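Local atomic coordinates of protein Cdhr2 (Mus musculus, PDB entry 5CYX), a protein that probably acts as an intermicrovillar adhesion molecule, forming calcium-dependent complexes with CDHR5 on adjacent microvilli through its extracellular cadherin repeats. Residues Tyr41-Ser44 with Tyr50-Val53; Leu242-Val247 with Phe270-Asp275; Asp170-Asn175 with Ala179-Glu184; Phe125-Glu130 with Val206-Ser211. All coordinates share one frame; numbering follows the deposited sequence. Where two conformers were deposited one is given.

Contact 1: Tyr41-Ser44 with Tyr50-Val53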
loop_
_atom_site.group_PDB
_atom_site.type_symbol
_atom_site.label_atom_id
_atom_site.label_comp_id
_atom_site.label_asym_id
_atom_site.label_seq_id
_atom_site.Cartn_x
_atom_site.Cartn_y
_atom_site.Cartn_z
ATOM N N TYR A 41 6.368 61.526 6.687
ATOM C CA TYR A 41 5.565 60.297 6.646
ATOM C C TYR A 41 5.379 59.706 8.029
ATOM O O TYR A 41 6.228 59.879 8.887
ATOM C CB TYR A 41 6.273 59.217 5.825
ATOM C CG TYR A 41 6.730 59.658 4.485
ATOM C CD1 TYR A 41 5.902 59.517 3.368
ATOM C CD2 TYR A 41 8.003 60.199 4.306
ATOM C CE1 TYR A 41 6.331 59.912 2.111
ATOM C CE2 TYR A 41 8.436 60.597 3.043
ATOM C CZ TYR A 41 7.588 60.453 1.958
ATOM O OH TYR A 41 7.987 60.843 0.705
ATOM N N GLY A 42 4.294 58.959 8.208
ATOM C CA GLY A 42 4.069 58.197 9.441
ATOM C C GLY A 42 3.257 56.943 9.191
ATOM O O GLY A 42 2.653 56.780 8.125
ATOM N N ILE A 43 3.283 56.043 10.164
ATOM C CA ILE A 43 2.430 54.861 10.167
ATOM C C ILE A 43 1.672 54.850 11.489
ATOM O O ILE A 43 2.265 55.076 12.532
ATOM C CB ILE A 43 3.240 53.570 9.884
ATOM C CG1 ILE A 43 3.518 53.522 8.372
ATOM C CG2 ILE A 43 2.470 52.304 10.258
ATOM C CD1 ILE A 43 4.476 52.445 7.897
ATOM N N SER A 44 0.359 54.641 11.418
ATOM C CA SER A 44 -0.523 54.672 12.603
ATOM C C SER A 44 -1.579 53.563 12.533
ATOM O O SER A 44 -1.696 52.835 11.520
ATOM C CB SER A 44 -1.223 56.035 12.724
ATOM O OG SER A 44 -2.089 56.238 11.609
ATOM N N TYR A 50 4.341 47.030 13.992
ATOM C CA TYR A 50 5.061 46.211 13.055
ATOM C C TYR A 50 6.130 46.981 12.298
ATOM O O TYR A 50 7.047 46.358 11.742
ATOM C CB TYR A 50 4.106 45.589 12.010
ATOM C CG TYR A 50 3.412 44.358 12.485
ATOM C CD1 TYR A 50 4.072 43.140 12.519
ATOM C CD2 TYR A 50 2.096 44.403 12.918
ATOM C CE1 TYR A 50 3.436 41.983 12.956
ATOM C CE2 TYR A 50 1.449 43.259 13.356
ATOM C CZ TYR A 50 2.123 42.048 13.360
ATOM O OH TYR A 50 1.467 40.905 13.758
ATOM N N PHE A 51 6.005 48.307 12.221
ATOM C CA PHE A 51 6.970 49.104 11.475
ATOM C C PHE A 51 7.537 50.273 12.241
ATOM O O PHE A 51 6.954 50.732 13.209
ATOM C CB PHE A 51 6.343 49.597 10.212
ATOM C CG PHE A 51 5.811 48.486 9.344
ATOM C CD1 PHE A 51 6.685 47.637 8.682
ATOM C CD2 PHE A 51 4.432 48.255 9.239
ATOM C CE1 PHE A 51 6.207 46.597 7.883
ATOM C CE2 PHE A 51 3.945 47.216 8.462
ATOM C CZ PHE A 51 4.840 46.384 7.767
ATOM N N SER A 52 8.708 50.702 11.792
ATOM C CA SER A 52 9.413 51.854 12.302
ATOM C C SER A 52 9.680 52.713 11.087
ATOM O O SER A 52 10.370 52.268 10.175
ATOM C CB SER A 52 10.736 51.403 12.898
ATOM O OG SER A 52 11.624 52.493 13.067
ATOM N N VAL A 53 9.136 53.925 11.067
ATOM C CA VAL A 53 9.249 54.823 9.885
ATOM C C VAL A 53 10.232 55.970 10.138
ATOM O O VAL A 53 10.204 56.604 11.188
ATOM C CB VAL A 53 7.901 55.465 9.561
ATOM C CG1 VAL A 53 8.003 56.340 8.320
ATOM C CG2 VAL A 53 6.841 54.390 9.373
#
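V53 sits over G42, between Y41 and I43, where the two sheets of the first cadherin repeat face each other. The repeat is a Greek-key beta sandwich. Strand 40-44 is an edge strand of one sheet and strand 51-53 of the other. The short segments run nearly antiparallel, at 157°, with axes 7.0 Å apart. No hydrogen bond crosses between them, and the fit rests on apolar shape. V53 is the residue nearest G42 across the sheets, their CA atoms 6.2 Å apart, and its CG2 just touches the G42 backbone. The two methyls of V53 part. CG1 stands anti to the backbone N (chi1 -178°) and leans toward Y41, lying 4.0 Å from Y41 O. CG2 points to I43 and meets its CB, CG1 and CD1. I43 supplies the opposing bump. Its chain is extended (chi2 171°), and its terminal CD1 enters the hollow between V53 and F51, 4.1 Å from F51 CB. The side chains of I43 and V53 meet at about a right angle. Trimming V53 to an alanine would probably open a gap beside Y41 and leave I43 CD1 without its closest neighbour across the contact. V60 of strand 59-62 backs the contact, touching I43, F51 and V53. F51 also reaches I76 of strand 73-81, and its ring has CB of Y50 over one face, toward the rim. The packing is tightest at the end of I43: I43 CD1 is only 3.4 Å from V53 CG2, closer than usual for two carbons.

Contact 2: Leu242-Val247 with Phe270-Asp275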
loop_
_atom_site.group_PDB
_atom_site.type_symbol
_atom_site.label_atom_id
_atom_site.label_comp_id
_atom_site.label_asym_id
_atom_site.label_seq_id
_atom_site.Cartn_x
_atom_site.Cartn_y
_atom_site.Cartn_z
ATOM N N LEU A 242 13.067 -46.400 29.616
ATOM C CA LEU A 242 13.757 -45.123 29.382
ATOM C C LEU A 242 12.775 -43.979 29.210
ATOM O O LEU A 242 11.578 -44.193 28.954
ATOM C CB LEU A 242 14.660 -45.172 28.149
ATOM C CG LEU A 242 14.009 -45.052 26.765
ATOM C CD1 LEU A 242 15.072 -44.750 25.733
ATOM C CD2 LEU A 242 13.211 -46.306 26.419
ATOM N N THR A 243 13.318 -42.771 29.309
ATOM C CA THR A 243 12.586 -41.546 29.087
ATOM C C THR A 243 12.992 -40.931 27.758
ATOM O O THR A 243 14.186 -40.739 27.502
ATOM C CB THR A 243 12.908 -40.551 30.193
ATOM O OG1 THR A 243 12.803 -41.241 31.434
ATOM C CG2 THR A 243 11.932 -39.338 30.167
ATOM N N VAL A 244 12.001 -40.626 26.921
ATOM C CA VAL A 244 12.216 -39.775 25.751
ATOM C C VAL A 244 11.605 -38.422 26.032
ATOM O O VAL A 244 10.740 -38.293 26.894
ATOM C CB VAL A 244 11.636 -40.357 24.443
ATOM C CG1 VAL A 244 12.383 -41.622 24.061
ATOM C CG2 VAL A 244 10.151 -40.656 24.544
ATOM N N GLU A 245 12.070 -37.426 25.292
ATOM C CA GLU A 245 11.578 -36.075 25.393
ATOM C C GLU A 245 11.502 -35.415 24.014
ATOM O O GLU A 245 12.411 -35.526 23.198
ATOM C CB GLU A 245 12.459 -35.268 26.333
ATOM C CG GLU A 245 11.835 -33.938 26.744
ATOM C CD GLU A 245 12.704 -33.129 27.690
ATOM O OE1 GLU A 245 12.286 -32.024 28.073
ATOM O OE2 GLU A 245 13.808 -33.582 28.053
ATOM N N ALA A 246 10.366 -34.785 23.752
ATOM C CA ALA A 246 10.174 -33.883 22.639
ATOM C C ALA A 246 9.677 -32.589 23.184
ATOM O O ALA A 246 8.951 -32.576 24.171
ATOM C CB ALA A 246 9.174 -34.458 21.677
ATOM N N VAL A 247 10.069 -31.484 22.570
ATOM C CA VAL A 247 9.656 -30.164 23.057
ATOM C C VAL A 247 9.103 -29.325 21.923
ATOM O O VAL A 247 9.482 -29.486 20.755
ATOM C CB VAL A 247 10.809 -29.401 23.758
ATOM C CG1 VAL A 247 11.347 -30.213 24.941
ATOM C CG2 VAL A 247 11.939 -29.096 22.801
ATOM N N PHE A 270 5.374 -52.915 25.036
ATOM C CA PHE A 270 5.672 -51.616 25.659
ATOM C C PHE A 270 4.593 -50.556 25.443
ATOM O O PHE A 270 3.939 -50.542 24.416
ATOM C CB PHE A 270 6.989 -51.083 25.116
ATOM C CG PHE A 270 8.112 -52.038 25.263
ATOM C CD1 PHE A 270 8.765 -52.177 26.487
ATOM C CD2 PHE A 270 8.516 -52.835 24.177
ATOM C CE1 PHE A 270 9.807 -53.092 26.627
ATOM C CE2 PHE A 270 9.537 -53.746 24.321
ATOM C CZ PHE A 270 10.188 -53.870 25.539
ATOM N N ASP A 271 4.436 -49.662 26.411
ATOM C CA ASP A 271 3.613 -48.441 26.251
ATOM C C ASP A 271 4.406 -47.246 26.832
ATOM O O ASP A 271 5.567 -47.404 27.241
ATOM C CB ASP A 271 2.206 -48.618 26.882
ATOM C CG ASP A 271 1.104 -47.766 26.198
ATOM O OD1 ASP A 271 1.402 -46.917 25.353
ATOM O OD2 ASP A 271 -0.111 -47.905 26.537
ATOM N N ILE A 272 3.813 -46.055 26.800
ATOM C CA ILE A 272 4.479 -44.828 27.250
ATOM C C ILE A 272 3.501 -43.906 28.012
ATOM O O ILE A 272 2.333 -43.864 27.669
ATOM C CB ILE A 272 5.112 -44.107 26.050
ATOM C CG1 ILE A 272 6.023 -42.986 26.525
ATOM C CG2 ILE A 272 4.045 -43.584 25.072
ATOM C CD1 ILE A 272 6.956 -42.496 25.437
ATOM N N ARG A 273 3.990 -43.196 29.035
ATOM C CA ARG A 273 3.200 -42.198 29.762
ATOM C C ARG A 273 3.309 -40.801 29.157
ATOM O O ARG A 273 4.184 -40.538 28.340
ATOM C CB ARG A 273 3.659 -42.099 31.222
ATOM C CG ARG A 273 3.581 -43.382 32.011
ATOM C CD ARG A 273 3.400 -43.092 33.480
ATOM N NE ARG A 273 4.547 -42.390 34.053
ATOM C CZ ARG A 273 5.552 -42.960 34.734
ATOM N NH1 ARG A 273 5.588 -44.280 34.953
ATOM N NH2 ARG A 273 6.541 -42.195 35.201
ATOM N N GLU A 274 2.429 -39.905 29.612
ATOM C CA GLU A 274 2.427 -38.491 29.222
ATOM C C GLU A 274 3.765 -37.784 29.432
ATOM O O GLU A 274 4.095 -36.842 28.699
ATOM C CB GLU A 274 1.337 -37.729 29.984
ATOM C CG GLU A 274 -0.083 -37.936 29.432
ATOM C CD GLU A 274 -1.158 -37.104 30.163
ATOM O OE1 GLU A 274 -1.644 -37.526 31.228
ATOM O OE2 GLU A 274 -1.535 -36.022 29.668
ATOM N N ASP A 275 4.521 -38.234 30.437
ATOM C CA ASP A 275 5.806 -37.643 30.764
ATOM C C ASP A 275 6.995 -38.252 29.972
ATOM O O ASP A 275 8.128 -38.017 30.337
ATOM C CB ASP A 275 6.068 -37.700 32.276
ATOM C CG ASP A 275 6.297 -39.115 32.799
ATOM O OD1 ASP A 275 6.066 -40.118 32.080
ATOM O OD2 ASP A 275 6.690 -39.218 33.978
#
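V244 meets I272 methyl to methyl, with V244 CG2 3.8 Å from I272 CD1. The two side chains cross at about a right angle. In I272, CG1 is anti to the backbone N (chi1 -169°), which carries CD1 toward V244. A looser touch lies beside this pair: T243 CG2 rests 4.0 Å from the backbone O of D275. No hydrogen bond joins the two segments. They belong to one sheet of the beta sandwich of the third cadherin repeat, in which strand 277-280 runs between strands 240-248 and 270-272. That middle strand and the turn before it hold both sides in place. V244 pairs by backbone with G276 and L242 with I278, while D271 pairs with F279. The turn is pinned at the surface by a salt bridge, in which R273 NH2 lies 3.2 Å from D275 OD2. The carboxylate oxygen uses its syn lone pair, and it lies only 13° out of the guanidinium plane. R273 NE adds a weak bond to D275 OD1. On the core side I272 packs on Y259, V261 and V300; V244 also touches Y227. The Y227 hydroxyl is hydrogen-bonded to E245 N, and the Y259 hydroxyl to A246 N.

Contact 3: Asp170-Asn175 with Ala179-Glu184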
loop_
_atom_site.group_PDB
_atom_site.type_symbol
_atom_site.label_atom_id
_atom_site.label_comp_id
_atom_site.label_asym_id
_atom_site.label_seq_id
_atom_site.Cartn_x
_atom_site.Cartn_y
_atom_site.Cartn_z
ATOM N N ASP A 170 6.884 -8.479 4.391
ATOM C CA ASP A 170 7.349 -9.853 4.326
ATOM C C ASP A 170 6.855 -10.531 5.607
ATOM O O ASP A 170 6.280 -9.859 6.443
ATOM C CB ASP A 170 8.888 -9.803 4.304
ATOM C CG ASP A 170 9.550 -11.060 3.750
ATOM O OD1 ASP A 170 8.926 -12.115 3.580
ATOM O OD2 ASP A 170 10.771 -11.001 3.520
ATOM N N THR A 171 7.058 -11.842 5.733
ATOM C CA THR A 171 6.394 -12.653 6.744
ATOM C C THR A 171 7.249 -12.624 7.995
ATOM O O THR A 171 8.493 -12.539 7.927
ATOM C CB THR A 171 6.341 -14.130 6.337
ATOM O OG1 THR A 171 7.670 -14.490 5.945
ATOM C CG2 THR A 171 5.418 -14.388 5.137
ATOM N N LEU A 172 6.593 -12.695 9.128
ATOM C CA LEU A 172 7.299 -12.629 10.410
ATOM C C LEU A 172 7.649 -14.029 10.883
ATOM O O LEU A 172 7.026 -14.974 10.490
ATOM C CB LEU A 172 6.372 -11.983 11.472
ATOM C CG LEU A 172 5.858 -10.578 11.184
ATOM C CD1 LEU A 172 4.684 -10.106 12.030
ATOM C CD2 LEU A 172 6.985 -9.602 11.330
ATOM N N SER A 173 8.596 -14.148 11.828
ATOM C CA SER A 173 8.769 -15.406 12.595
ATOM C C SER A 173 9.423 -15.140 13.940
ATOM O O SER A 173 10.601 -14.773 13.982
ATOM C CB SER A 173 9.632 -16.437 11.835
ATOM O OG SER A 173 9.752 -17.625 12.636
ATOM N N TYR A 174 8.652 -15.316 15.021
ATOM C CA TYR A 174 9.175 -15.194 16.369
ATOM C C TYR A 174 10.444 -16.038 16.575
ATOM O O TYR A 174 11.385 -15.569 17.134
ATOM C CB TYR A 174 8.089 -15.556 17.414
ATOM C CG TYR A 174 8.566 -15.573 18.871
ATOM C CD1 TYR A 174 9.292 -16.635 19.381
ATOM C CD2 TYR A 174 8.263 -14.524 19.750
ATOM C CE1 TYR A 174 9.727 -16.633 20.734
ATOM C CE2 TYR A 174 8.714 -14.512 21.077
ATOM C CZ TYR A 174 9.424 -15.574 21.565
ATOM O OH TYR A 174 9.849 -15.589 22.903
ATOM N N ASN A 175 10.415 -17.286 16.156
ATOM C CA ASN A 175 11.491 -18.255 16.351
ATOM C C ASN A 175 12.615 -18.269 15.300
ATOM O O ASN A 175 13.728 -18.602 15.606
ATOM C CB ASN A 175 10.862 -19.645 16.388
ATOM C CG ASN A 175 9.937 -19.802 17.572
ATOM O OD1 ASN A 175 8.685 -19.660 17.473
ATOM N ND2 ASN A 175 10.541 -19.981 18.696
ATOM N N ALA A 179 11.935 -11.961 17.626
ATOM C CA ALA A 179 10.808 -11.664 18.495
ATOM C C ALA A 179 10.531 -10.155 18.618
ATOM O O ALA A 179 9.496 -9.759 19.149
ATOM C CB ALA A 179 11.089 -12.250 19.875
ATOM N N PHE A 180 11.466 -9.322 18.161
ATOM C CA PHE A 180 11.392 -7.878 18.383
ATOM C C PHE A 180 12.055 -7.096 17.250
ATOM O O PHE A 180 13.028 -7.554 16.636
ATOM C CB PHE A 180 12.037 -7.512 19.743
ATOM C CG PHE A 180 11.917 -6.048 20.130
ATOM C CD1 PHE A 180 10.784 -5.563 20.773
ATOM C CD2 PHE A 180 12.970 -5.162 19.896
ATOM C CE1 PHE A 180 10.693 -4.228 21.147
ATOM C CE2 PHE A 180 12.879 -3.828 20.263
ATOM C CZ PHE A 180 11.742 -3.360 20.882
ATOM N N TYR A 181 11.509 -5.921 16.982
ATOM C CA TYR A 181 12.101 -4.951 16.092
ATOM C C TYR A 181 11.899 -3.564 16.686
ATOM O O TYR A 181 10.911 -3.303 17.350
ATOM C CB TYR A 181 11.519 -4.989 14.677
ATOM C CG TYR A 181 11.604 -6.338 13.980
ATOM C CD1 TYR A 181 10.595 -7.271 14.136
ATOM C CD2 TYR A 181 12.694 -6.669 13.150
ATOM C CE1 TYR A 181 10.683 -8.502 13.574
ATOM C CE2 TYR A 181 12.791 -7.902 12.555
ATOM C CZ TYR A 181 11.792 -8.809 12.753
ATOM O OH TYR A 181 11.840 -10.040 12.185
ATOM N N GLN A 182 12.854 -2.697 16.417
ATOM C CA GLN A 182 12.757 -1.311 16.691
ATOM C C GLN A 182 13.032 -0.564 15.400
ATOM O O GLN A 182 14.111 -0.676 14.815
ATOM C CB GLN A 182 13.786 -0.886 17.741
ATOM C CG GLN A 182 13.633 0.581 18.113
ATOM C CD GLN A 182 14.788 1.061 18.969
ATOM O OE1 GLN A 182 14.909 0.633 20.093
ATOM N NE2 GLN A 182 15.624 1.938 18.441
ATOM N N LEU A 183 12.074 0.247 15.008
ATOM C CA LEU A 183 12.151 1.041 13.809
ATOM C C LEU A 183 12.407 2.460 14.246
ATOM O O LEU A 183 11.733 2.948 15.174
ATOM C CB LEU A 183 10.825 1.003 13.062
ATOM C CG LEU A 183 10.391 -0.207 12.270
ATOM C CD1 LEU A 183 10.229 -1.447 13.106
ATOM C CD2 LEU A 183 9.064 0.138 11.611
ATOM N N GLU A 184 13.347 3.121 13.580
ATOM C CA GLU A 184 13.529 4.549 13.698
ATOM C C GLU A 184 12.903 5.240 12.475
ATOM O O GLU A 184 13.233 4.876 11.362
ATOM C CB GLU A 184 15.013 4.872 13.773
ATOM C CG GLU A 184 15.311 6.342 13.658
ATOM C CD GLU A 184 16.777 6.659 13.810
ATOM O OE1 GLU A 184 17.599 5.756 14.089
ATOM O OE2 GLU A 184 17.090 7.850 13.719
HETATM O O HOH W 1 9.842 -11.787 13.033
#
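The chain doubles back between Y174 and A179, whose CA atoms lie 4.4 Å apart, and passes from an irregular loop into strand 180-189. The Y174 ring touches A179 with its CD2-CE2 side. Its CE2 is 3.5 Å from A179 CB, which meets the ring obliquely. This placement follows from CG standing anti to the backbone N (chi1 175°). Deeper in, L172 sends CD2 to Y181, 4.5 Å from CE1, a loose contact. Water 1 ties the same tyrosine to the loop. It accepts from S173 N at 2.9 Å and is bonded to Y181 OH at 2.8 Å, lying in the plane of the Y181 ring. A serine in place of Y174 would probably leave A179 CB without its ring neighbour and remove the side-chain contact with D214. Y174 is also tied to the calcium site: its backbone N is bonded to E116 OE1 and its side chain touches D214. E116 and D214 both bind calcium, and the Y174 side chain comes within about 5 Å of a calcium ion. The loop thus lies beside the calcium-binding linker between cadherin repeats 2 and 3.

Contact 4: Phe125-Glu130 with Val206-Ser211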
loop_
_atom_site.group_PDB
_atom_site.type_symbol
_atom_site.label_atom_id
_atom_site.label_comp_id
_atom_site.label_asym_id
_atom_site.label_seq_id
_atom_site.Cartn_x
_atom_site.Cartn_y
_atom_site.Cartn_z
ATOM N N PHE A 125 1.236 -0.416 12.314
ATOM C CA PHE A 125 1.132 0.719 13.208
ATOM C C PHE A 125 1.108 1.963 12.361
ATOM O O PHE A 125 1.741 1.999 11.257
ATOM C CB PHE A 125 2.373 0.817 14.136
ATOM C CG PHE A 125 2.131 1.669 15.369
ATOM C CD1 PHE A 125 1.218 1.265 16.337
ATOM C CD2 PHE A 125 2.795 2.902 15.543
ATOM C CE1 PHE A 125 0.964 2.062 17.466
ATOM C CE2 PHE A 125 2.558 3.685 16.683
ATOM C CZ PHE A 125 1.615 3.277 17.625
ATOM N N SER A 126 0.473 2.996 12.887
ATOM C CA SER A 126 0.363 4.270 12.193
ATOM C C SER A 126 0.873 5.413 13.063
ATOM O O SER A 126 0.603 5.456 14.248
ATOM C CB SER A 126 -1.085 4.487 11.752
ATOM O OG SER A 126 -1.402 3.530 10.741
ATOM N N VAL A 127 1.703 6.275 12.482
ATOM C CA VAL A 127 2.092 7.516 13.138
ATOM C C VAL A 127 1.534 8.737 12.377
ATOM O O VAL A 127 1.177 8.655 11.192
ATOM C CB VAL A 127 3.620 7.598 13.301
ATOM C CG1 VAL A 127 4.089 6.528 14.290
ATOM C CG2 VAL A 127 4.347 7.426 11.959
ATOM N N LEU A 128 1.454 9.871 13.063
ATOM C CA LEU A 128 0.985 11.109 12.444
ATOM C C LEU A 128 1.900 12.254 12.830
ATOM O O LEU A 128 2.093 12.530 14.015
ATOM C CB LEU A 128 -0.438 11.426 12.910
ATOM C CG LEU A 128 -1.109 12.610 12.209
ATOM C CD1 LEU A 128 -1.231 12.364 10.692
ATOM C CD2 LEU A 128 -2.459 12.894 12.859
ATOM N N ALA A 129 2.456 12.931 11.830
ATOM C CA ALA A 129 3.163 14.176 12.112
ATOM C C ALA A 129 2.425 15.295 11.439
ATOM O O ALA A 129 1.814 15.095 10.410
ATOM C CB ALA A 129 4.617 14.124 11.694
ATOM N N GLU A 130 2.459 16.466 12.057
ATOM C CA GLU A 130 1.799 17.641 11.487
ATOM C C GLU A 130 2.828 18.731 11.367
ATOM O O GLU A 130 3.725 18.835 12.188
ATOM C CB GLU A 130 0.637 18.085 12.403
ATOM C CG GLU A 130 -0.480 17.067 12.378
ATOM C CD GLU A 130 -1.510 17.295 13.454
ATOM O OE1 GLU A 130 -1.118 17.499 14.655
ATOM O OE2 GLU A 130 -2.698 17.246 13.093
ATOM N N VAL A 206 11.974 9.426 15.700
ATOM C CA VAL A 206 10.949 8.804 16.502
ATOM C C VAL A 206 11.140 7.306 16.389
ATOM O O VAL A 206 11.630 6.823 15.370
ATOM C CB VAL A 206 9.603 9.340 15.952
ATOM C CG1 VAL A 206 8.756 8.283 15.234
ATOM C CG2 VAL A 206 8.886 10.161 16.989
ATOM N N PHE A 207 10.762 6.567 17.412
ATOM C CA PHE A 207 10.968 5.128 17.469
ATOM C C PHE A 207 9.699 4.299 17.709
ATOM O O PHE A 207 8.805 4.674 18.502
ATOM C CB PHE A 207 12.001 4.826 18.554
ATOM C CG PHE A 207 13.321 5.485 18.310
ATOM C CD1 PHE A 207 13.559 6.775 18.755
ATOM C CD2 PHE A 207 14.324 4.821 17.602
ATOM C CE1 PHE A 207 14.800 7.382 18.557
ATOM C CE2 PHE A 207 15.568 5.412 17.384
ATOM C CZ PHE A 207 15.806 6.700 17.852
ATOM N N VAL A 208 9.607 3.202 16.962
ATOM C CA VAL A 208 8.528 2.235 17.107
ATOM C C VAL A 208 9.074 0.868 17.447
ATOM O O VAL A 208 9.788 0.236 16.620
ATOM C CB VAL A 208 7.662 2.136 15.832
ATOM C CG1 VAL A 208 6.430 1.262 16.094
ATOM C CG2 VAL A 208 7.239 3.526 15.418
ATOM N N SER A 209 8.736 0.440 18.652
ATOM C CA SER A 209 9.073 -0.865 19.176
ATOM C C SER A 209 7.978 -1.864 18.877
ATOM O O SER A 209 6.835 -1.686 19.321
ATOM C CB SER A 209 9.252 -0.773 20.687
ATOM O OG SER A 209 10.287 0.154 20.951
ATOM N N ILE A 210 8.327 -2.914 18.122
ATOM C CA ILE A 210 7.382 -3.965 17.744
ATOM C C ILE A 210 7.664 -5.290 18.431
ATOM O O ILE A 210 8.727 -5.833 18.213
ATOM C CB ILE A 210 7.378 -4.148 16.217
ATOM C CG1 ILE A 210 7.089 -2.799 15.541
ATOM C CG2 ILE A 210 6.343 -5.184 15.796
ATOM C CD1 ILE A 210 7.312 -2.807 14.078
ATOM N N SER A 211 6.743 -5.806 19.265
ATOM C CA SER A 211 6.853 -7.185 19.776
ATOM C C SER A 211 6.110 -8.170 18.843
ATOM O O SER A 211 4.987 -7.941 18.486
ATOM C CB SER A 211 6.328 -7.324 21.201
ATOM O OG SER A 211 6.878 -6.297 21.983
#
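F125 overlaps V208 with one corner of its ring. F125 CD2 lies 4.0 Å from V208 CG1, and the methyl meets the ring obliquely. The phenyl group is thrown across by its first torsion, with CG anti to the backbone N (chi1 -161°). In V208, CG1 is likewise anti to the backbone N (chi1 -172°), which turns CG1 to F125 and leaves CG2 for V127. That second touch is slight: V208 CG2 lies 4.5 Å from V127 CG1, at the limit of contact. V208 thus spreads its two methyls over two residues, F125 and V127, which stand two apart on the opposing segment. The backbones are well separated, with the CA atoms of F125 and V208 8.5 Å apart. Side chains alone bridge the gap, and no hydrogen bond crosses it. This is the hydrophobic core of the second cadherin repeat, a beta sandwich. F125 also touches T112. V127 packs on F105, F110 and L185, which carry the apolar layer further. Strand 123-126 is at the edge of the three-stranded sheet, paired with strand 165-168 through F125 and I166. Strand 206-213 is an inner strand of the facing sheet, between 109-115 and 180-189. No helix takes part: the contact joins the two sheets directly.

How the contacts relate
The four contacts lie along three cadherin repeats in series, with contacts 1 and 2 far apart, their centres about 96 Å from each other. Contacts 1 and 4 both join facing sheets by apolar side chains. Contact 1 does so near the surface with edge strands, and contact 4 is buried. Contact 2 is partly buried and instead spans two strands of one sheet, with a salt bridge inside the 270-275 turn. Contact 3 mixes a small apolar touch with a water bridge beside a calcium linker. One segment of contact 3 and one of contact 4 lie in the same sheet: strands 180-189 and 206-213 are neighbours, probably hydrogen-bonded from Y181 O to I210 N and from L183 O to V208 N.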